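Local coordinates for protein prolyl oligopeptidase (Novosphingobium capsulatum, PDB 1YR2) that probably hydrolyses oligopeptides on the carboxyl side of proline, and less often of alanine, as a serine peptidase of the S9A family, at residues D324-D328 against Q329-V333; N586-P589 against D590-A593. All coordinates share one frame; numbering follows the deposited sequence.

How the contacts relate
The two contacts lie about 56 Å apart between centres, on opposite sides of the chain's centre, and share no secondary-structure element. Contact 1 is in the N-terminal beta-propeller domain. Contact 2 is in the alpha/beta-hydrolase domain. Each is local, made within one continuous piece of chain. Contact 1 is partly buried and closes a hairpin. Backbone hydrogen bonds carry it, and a tryptophan edge and a bridging water add to them. Contact 2 is mostly buried, although its Asp590 is exposed. It shapes the loop after helix 576-587, and a side-chain salt bridge joins a backbone hydrogen bond there.

Contact 1: D324-D328 against Q329-V333; sequences DGVGD and QLWFV
Val326 and Gln329 close a tight beta hairpin, with Gly327 and Asp328 at the corners of a type II' turn. Three backbone hydrogen bonds tie its arms. Val326 N donates to Gln329 O at 2.9 Å, and Gln329 N donates back to Val326 O at 3.1 Å. The second bond reaches Val326 O from above its carbonyl plane. Further along, Trp331 N donates to Asp324 O at 2.9 Å, nearly in line with the carbonyl.

Water adds to the polar grip. One water donates to both Val326 O and Gln329 OE1, so Val326 O has two partners. The Gln329 side chain runs extended beyond CG, and its NE2 bonds to Asp347. Trp331 NE1 bonds to Leu393 O. At the turn, Asp328 OD1 makes a salt bridge to Arg280 and accepts a hydrogen bond from Trp281 NE1, while Gly327 N bonds to Asp278.

Side chains pack on both faces of the hairpin. Trp331 turns the edge of its indole to the opposite strand, with Asp324 O and Val326 N near the ring plane. Val326 CG2 approaches Trp331 CZ3 obliquely, from off the ring plane, at 4.0 Å. CG1 of Val326 is anti to the backbone N (chi1 177°), which leaves CG2 beside that N, on the side of Trp331. On the other face, Leu330 CD2 rests 3.7 Å from Gly325 CA, where a beta carbon would clash with it.

Gly327 has a positive phi of 68°, which suits the first corner of a type II' turn. This is a beta hairpin with a two-residue type II' turn, joining the first two strands of a four-stranded antiparallel propeller blade.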
ATOM      1  N   ASP A 324      17.682  12.270 -11.937  1.00 11.00           N
ATOM      2  CA  ASP A 324      19.111  12.098 -12.102  1.00 11.69           C
ATOM      3  C   ASP A 324      19.598  13.173 -13.068  1.00 11.93           C
ATOM      4  O   ASP A 324      18.799  13.957 -13.605  1.00 10.86           O
ATOM      5  CB  ASP A 324      19.399  10.683 -12.644  1.00 12.87           C
ATOM      6  CG  ASP A 324      20.828  10.183 -12.367  1.00 14.44           C
ATOM      7  OD1 ASP A 324      21.720  10.895 -11.803  1.00 13.10           O
ATOM      8  OD2 ASP A 324      21.124   9.020 -12.687  1.00 15.08           O
ATOM      9  N   GLY A 325      20.911  13.218 -13.267  1.00 12.47           N
ATOM     10  CA  GLY A 325      21.538  14.092 -14.236  1.00 12.89           C
ATOM     11  C   GLY A 325      22.431  13.299 -15.170  1.00 13.60           C
ATOM     12  O   GLY A 325      22.912  12.244 -14.812  1.00 13.52           O
ATOM     13  N   VAL A 326      22.575  13.783 -16.393  1.00 13.21           N
ATOM     14  CA  VAL A 326      23.566  13.266 -17.330  1.00 14.66           C
ATOM     15  C   VAL A 326      24.226  14.498 -17.881  1.00 13.65           C
ATOM     16  O   VAL A 326      23.557  15.361 -18.463  1.00 13.23           O
ATOM     17  CB  VAL A 326      22.947  12.486 -18.508  1.00 14.99           C
ATOM     18  CG1 VAL A 326      24.036  12.021 -19.501  1.00 16.98           C
ATOM     19  CG2 VAL A 326      22.153  11.349 -18.037  1.00 15.39           C
ATOM     20  N   GLY A 327      25.527  14.628 -17.654  1.00 14.48           N
ATOM     21  CA  GLY A 327      26.242  15.788 -18.183  1.00 14.35           C
ATOM     22  C   GLY A 327      25.757  17.035 -17.446  1.00 14.19           C
ATOM     23  O   GLY A 327      25.689  17.039 -16.224  1.00 13.58           O
ATOM     24  N   ASP A 328      25.374  18.081 -18.170  1.00 13.03           N
ATOM     25  CA  ASP A 328      24.887  19.299 -17.518  1.00 14.45           C
ATOM     26  C   ASP A 328      23.380  19.440 -17.646  1.00 13.31           C
ATOM     27  O   ASP A 328      22.831  20.541 -17.638  1.00 14.02           O
ATOM     28  CB  ASP A 328      25.587  20.517 -18.080  1.00 14.94           C
ATOM     29  CG  ASP A 328      27.015  20.654 -17.607  1.00 19.74           C
ATOM     30  OD1 ASP A 328      27.348  20.152 -16.490  1.00 18.68           O
ATOM     31  OD2 ASP A 328      27.843  21.323 -18.269  1.00 21.13           O
ATOM     32  N   GLN A 329      22.714  18.300 -17.806  1.00 12.96           N
ATOM     33  CA  GLN A 329      21.257  18.242 -17.810  1.00 13.18           C
ATOM     34  C   GLN A 329      20.763  17.423 -16.625  1.00 12.13           C
ATOM     35  O   GLN A 329      21.268  16.351 -16.355  1.00 12.85           O
ATOM     36  CB  GLN A 329      20.761  17.654 -19.131  1.00 13.72           C
ATOM     37  CG  GLN A 329      21.072  18.610 -20.299  1.00 15.03           C
ATOM     38  CD  GLN A 329      20.625  18.119 -21.629  1.00 14.83           C
ATOM     39  OE1 GLN A 329      20.560  16.909 -21.857  1.00 17.10           O
ATOM     40  NE2 GLN A 329      20.313  19.052 -22.527  1.00 13.58           N
ATOM     41  N   LEU A 330      19.744  17.934 -15.958  1.00 11.45           N
ATOM     42  CA  LEU A 330      19.094  17.294 -14.836  1.00 11.50           C
ATOM     43  C   LEU A 330      17.610  17.066 -15.156  1.00 12.32           C
ATOM     44  O   LEU A 330      16.974  17.889 -15.783  1.00 12.63           O
ATOM     45  CB  LEU A 330      19.179  18.229 -13.634  1.00 11.63           C
ATOM     46  CG  LEU A 330      20.547  18.715 -13.156  1.00 11.77           C
ATOM     47  CD1 LEU A 330      20.351  19.539 -11.887  1.00 15.34           C
ATOM     48  CD2 LEU A 330      21.513  17.589 -12.905  1.00 15.93           C
ATOM     49  N   TRP A 331      17.025  15.989 -14.654  1.00 11.61           N
ATOM     50  CA  TRP A 331      15.601  15.747 -14.849  1.00 11.28           C
ATOM     51  C   TRP A 331      14.914  15.722 -13.488  1.00 11.89           C
ATOM     52  O   TRP A 331      15.447  15.179 -12.552  1.00 11.68           O
ATOM     53  CB  TRP A 331      15.385  14.381 -15.502  1.00 11.30           C
ATOM     54  CG  TRP A 331      15.692  14.442 -16.968  1.00 11.43           C
ATOM     55  CD1 TRP A 331      14.799  14.595 -17.976  1.00 13.24           C
ATOM     56  CD2 TRP A 331      16.977  14.391 -17.583  1.00 12.40           C
ATOM     57  NE1 TRP A 331      15.440  14.606 -19.190  1.00 14.60           N
ATOM     58  CE2 TRP A 331      16.778  14.467 -18.987  1.00 13.45           C
ATOM     59  CE3 TRP A 331      18.271  14.199 -17.109  1.00 17.01           C
ATOM     60  CZ2 TRP A 331      17.827  14.451 -19.913  1.00 14.93           C
ATOM     61  CZ3 TRP A 331      19.328  14.167 -18.048  1.00 15.47           C
ATOM     62  CH2 TRP A 331      19.085  14.302 -19.426  1.00 15.50           C
ATOM     63  N   PHE A 332      13.709  16.275 -13.431  1.00 12.16           N
ATOM     64  CA  PHE A 332      12.891  16.349 -12.245  1.00 12.13           C
ATOM     65  C   PHE A 332      11.451  15.927 -12.560  1.00 12.03           C
ATOM     66  O   PHE A 332      10.943  16.121 -13.665  1.00 13.64           O
ATOM     67  CB  PHE A 332      12.816  17.827 -11.706  1.00 12.96           C
ATOM     68  CG  PHE A 332      14.120  18.354 -11.197  1.00 10.67           C
ATOM     69  CD1 PHE A 332      15.016  18.915 -12.089  1.00 11.31           C
ATOM     70  CD2 PHE A 332      14.450  18.322  -9.838  1.00 12.18           C
ATOM     71  CE1 PHE A 332      16.213  19.420 -11.671  1.00 10.89           C
ATOM     72  CE2 PHE A 332      15.677  18.845  -9.403  1.00 11.36           C
ATOM     73  CZ  PHE A 332      16.562  19.376 -10.317  1.00 14.31           C
ATOM     74  N   VAL A 333      10.770  15.370 -11.579  1.00 12.75           N
ATOM     75  CA  VAL A 333       9.312  15.209 -11.651  1.00 12.64           C
ATOM     76  C   VAL A 333       8.765  16.478 -11.009  1.00 13.59           C
ATOM     77  O   VAL A 333       8.994  16.708  -9.828  1.00 14.95           O
ATOM     78  CB  VAL A 333       8.813  13.995 -10.850  1.00 13.34           C
ATOM     79  CG1 VAL A 333       7.296  13.887 -10.894  1.00 14.27           C
ATOM     80  CG2 VAL A 333       9.484  12.709 -11.390  1.00 13.19           C
TER
HETATM   81  O   HOH W   1      22.628  15.179 -20.977  1.00 28.14           O

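Contact 2: N586-P589 against D590-A593; sequences NQRP and DLFA
Arg588 curls over the turn that follows helix 576-587 and grips Asp590. Arg588 CB lies 4.1 Å from Leu591 CB. The chain bends at chi2 and chi3 (-63° and -53°), which brings Arg588 CD within 3.8 Å of Asp590 OD1. Arg588 NE then donates to OD1 of Asp590 at 3.0 Å, a nearly straight bond to the syn lone pair. Arg588 NH2 donates to Asp590 OD2, also at 3.0 Å. This is a side-on, two-pronged salt bridge, with the guanidinium and carboxylate planes only 25° apart. NH1 makes a second salt bridge, to Glu556 on helix 544-560. Leu591 CD2 lies over one face of the guanidinium, toward its rim. Replacing Arg588 with an alanine would probably leave the carboxylates of Asp590 and Glu556 without their shared cation and free Asp590 to turn.

The backbone of Arg588 also takes part. Arg588 O accepts Leu591 N at 3.0 Å and lies 3.3 Å from Phe592 CD2. Leu591 CB sits over the centre of the Phe592 ring.

Arg588 is the first residue to leave the helix. The turn from Arg588 to Leu591 lies in the connection from helix 576-587 to strand 594-598, a helix-to-strand connection of the alpha/beta-hydrolase fold.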
ATOM      1  N   ASN A 586     -28.162  -3.983   3.971  1.00 11.61           N
ATOM      2  CA  ASN A 586     -29.528  -3.497   4.215  1.00 11.44           C
ATOM      3  C   ASN A 586     -30.282  -3.268   2.930  1.00 12.86           C
ATOM      4  O   ASN A 586     -31.471  -3.557   2.874  1.00 13.72           O
ATOM      5  CB  ASN A 586     -29.523  -2.197   5.029  1.00 11.49           C
ATOM      6  CG  ASN A 586     -29.170  -2.411   6.463  1.00 11.65           C
ATOM      7  OD1 ASN A 586     -29.392  -3.498   6.993  1.00 11.05           O
ATOM      8  ND2 ASN A 586     -28.616  -1.398   7.111  1.00 10.10           N
ATOM      9  N   GLN A 587     -29.618  -2.705   1.911  1.00 12.65           N
ATOM     10  CA  GLN A 587     -30.303  -2.264   0.685  1.00 12.48           C
ATOM     11  C   GLN A 587     -30.616  -3.445  -0.251  1.00 12.48           C
ATOM     12  O   GLN A 587     -31.705  -3.507  -0.859  1.00 12.22           O
ATOM     13  CB  GLN A 587     -29.494  -1.159  -0.028  1.00 12.84           C
ATOM     14  CG  GLN A 587     -29.340   0.095   0.802  1.00 13.99           C
ATOM     15  CD  GLN A 587     -28.511   1.216   0.135  1.00 16.03           C
ATOM     16  OE1 GLN A 587     -28.077   1.082  -0.999  1.00 17.67           O
ATOM     17  NE2 GLN A 587     -28.330   2.336   0.851  1.00 15.41           N
ATOM     18  N   ARG A 588     -29.692  -4.406  -0.331  1.00 11.92           N
ATOM     19  CA  ARG A 588     -29.824  -5.545  -1.249  1.00 13.43           C
ATOM     20  C   ARG A 588     -29.408  -6.854  -0.600  1.00 13.30           C
ATOM     21  O   ARG A 588     -28.512  -7.535  -1.073  1.00 14.08           O
ATOM     22  CB  ARG A 588     -29.023  -5.305  -2.523  1.00 12.89           C
ATOM     23  CG  ARG A 588     -29.600  -4.226  -3.394  1.00 15.31           C
ATOM     24  CD  ARG A 588     -30.974  -4.501  -3.947  1.00 16.13           C
ATOM     25  NE  ARG A 588     -31.001  -5.790  -4.626  1.00 16.90           N
ATOM     26  CZ  ARG A 588     -30.572  -5.958  -5.884  1.00 19.88           C
ATOM     27  NH1 ARG A 588     -30.148  -4.932  -6.589  1.00 20.35           N
ATOM     28  NH2 ARG A 588     -30.603  -7.150  -6.447  1.00 21.12           N
ATOM     29  N   PRO A 589     -30.096  -7.234   0.468  1.00 15.21           N
ATOM     30  CA  PRO A 589     -29.791  -8.490   1.174  1.00 15.01           C
ATOM     31  C   PRO A 589     -29.948  -9.694   0.256  1.00 16.92           C
ATOM     32  O   PRO A 589     -29.251 -10.705   0.450  1.00 17.83           O
ATOM     33  CB  PRO A 589     -30.802  -8.524   2.310  1.00 14.59           C
ATOM     34  CG  PRO A 589     -31.876  -7.574   1.907  1.00 14.35           C
ATOM     35  CD  PRO A 589     -31.214  -6.508   1.079  1.00 15.06           C
ATOM     36  N   ASP A 590     -30.811  -9.585  -0.754  1.00 16.61           N
ATOM     37  CA  ASP A 590     -31.002 -10.670  -1.736  1.00 17.24           C
ATOM     38  C   ASP A 590     -29.819 -10.929  -2.650  1.00 17.05           C
ATOM     39  O   ASP A 590     -29.725 -11.997  -3.243  1.00 15.94           O
ATOM     40  CB  ASP A 590     -32.212 -10.382  -2.638  1.00 17.11           C
ATOM     41  CG  ASP A 590     -32.037  -9.092  -3.419  1.00 19.96           C
ATOM     42  OD1 ASP A 590     -31.739  -8.030  -2.799  1.00 19.68           O
ATOM     43  OD2 ASP A 590     -32.145  -9.029  -4.650  1.00 25.15           O
ATOM     44  N   LEU A 591     -28.914  -9.962  -2.782  1.00 16.19           N
ATOM     45  CA  LEU A 591     -27.778 -10.106  -3.692  1.00 15.79           C
ATOM     46  C   LEU A 591     -26.598 -10.921  -3.153  1.00 14.76           C
ATOM     47  O   LEU A 591     -25.785 -11.423  -3.945  1.00 14.35           O
ATOM     48  CB  LEU A 591     -27.324  -8.720  -4.115  1.00 16.44           C
ATOM     49  CG  LEU A 591     -26.371  -8.457  -5.276  1.00 16.75           C
ATOM     50  CD1 LEU A 591     -26.756  -9.199  -6.578  1.00 18.64           C
ATOM     51  CD2 LEU A 591     -26.359  -6.921  -5.480  1.00 15.93           C
ATOM     52  N   PHE A 592     -26.492 -11.036  -1.825  1.00 15.00           N
ATOM     53  CA  PHE A 592     -25.294 -11.546  -1.136  1.00 14.43           C
ATOM     54  C   PHE A 592     -25.616 -12.801  -0.346  1.00 14.20           C
ATOM     55  O   PHE A 592     -26.584 -12.854   0.403  1.00 14.53           O
ATOM     56  CB  PHE A 592     -24.703 -10.468  -0.190  1.00 14.12           C
ATOM     57  CG  PHE A 592     -24.536  -9.133  -0.871  1.00 13.53           C
ATOM     58  CD1 PHE A 592     -23.656  -8.998  -1.923  1.00 14.33           C
ATOM     59  CD2 PHE A 592     -25.331  -8.044  -0.528  1.00 15.91           C
ATOM     60  CE1 PHE A 592     -23.521  -7.784  -2.599  1.00 13.56           C
ATOM     61  CE2 PHE A 592     -25.198  -6.820  -1.198  1.00 14.81           C
ATOM     62  CZ  PHE A 592     -24.279  -6.698  -2.235  1.00 14.10           C
ATOM     63  N   ALA A 593     -24.804 -13.825  -0.520  1.00 14.80           N
ATOM     64  CA  ALA A 593     -24.954 -15.032   0.285  1.00 13.63           C
ATOM     65  C   ALA A 593     -24.390 -14.835   1.667  1.00 13.96           C
ATOM     66  O   ALA A 593     -24.904 -15.415   2.642  1.00 12.99           O
ATOM     67  CB  ALA A 593     -24.295 -16.196  -0.384  1.00 14.35           C
TER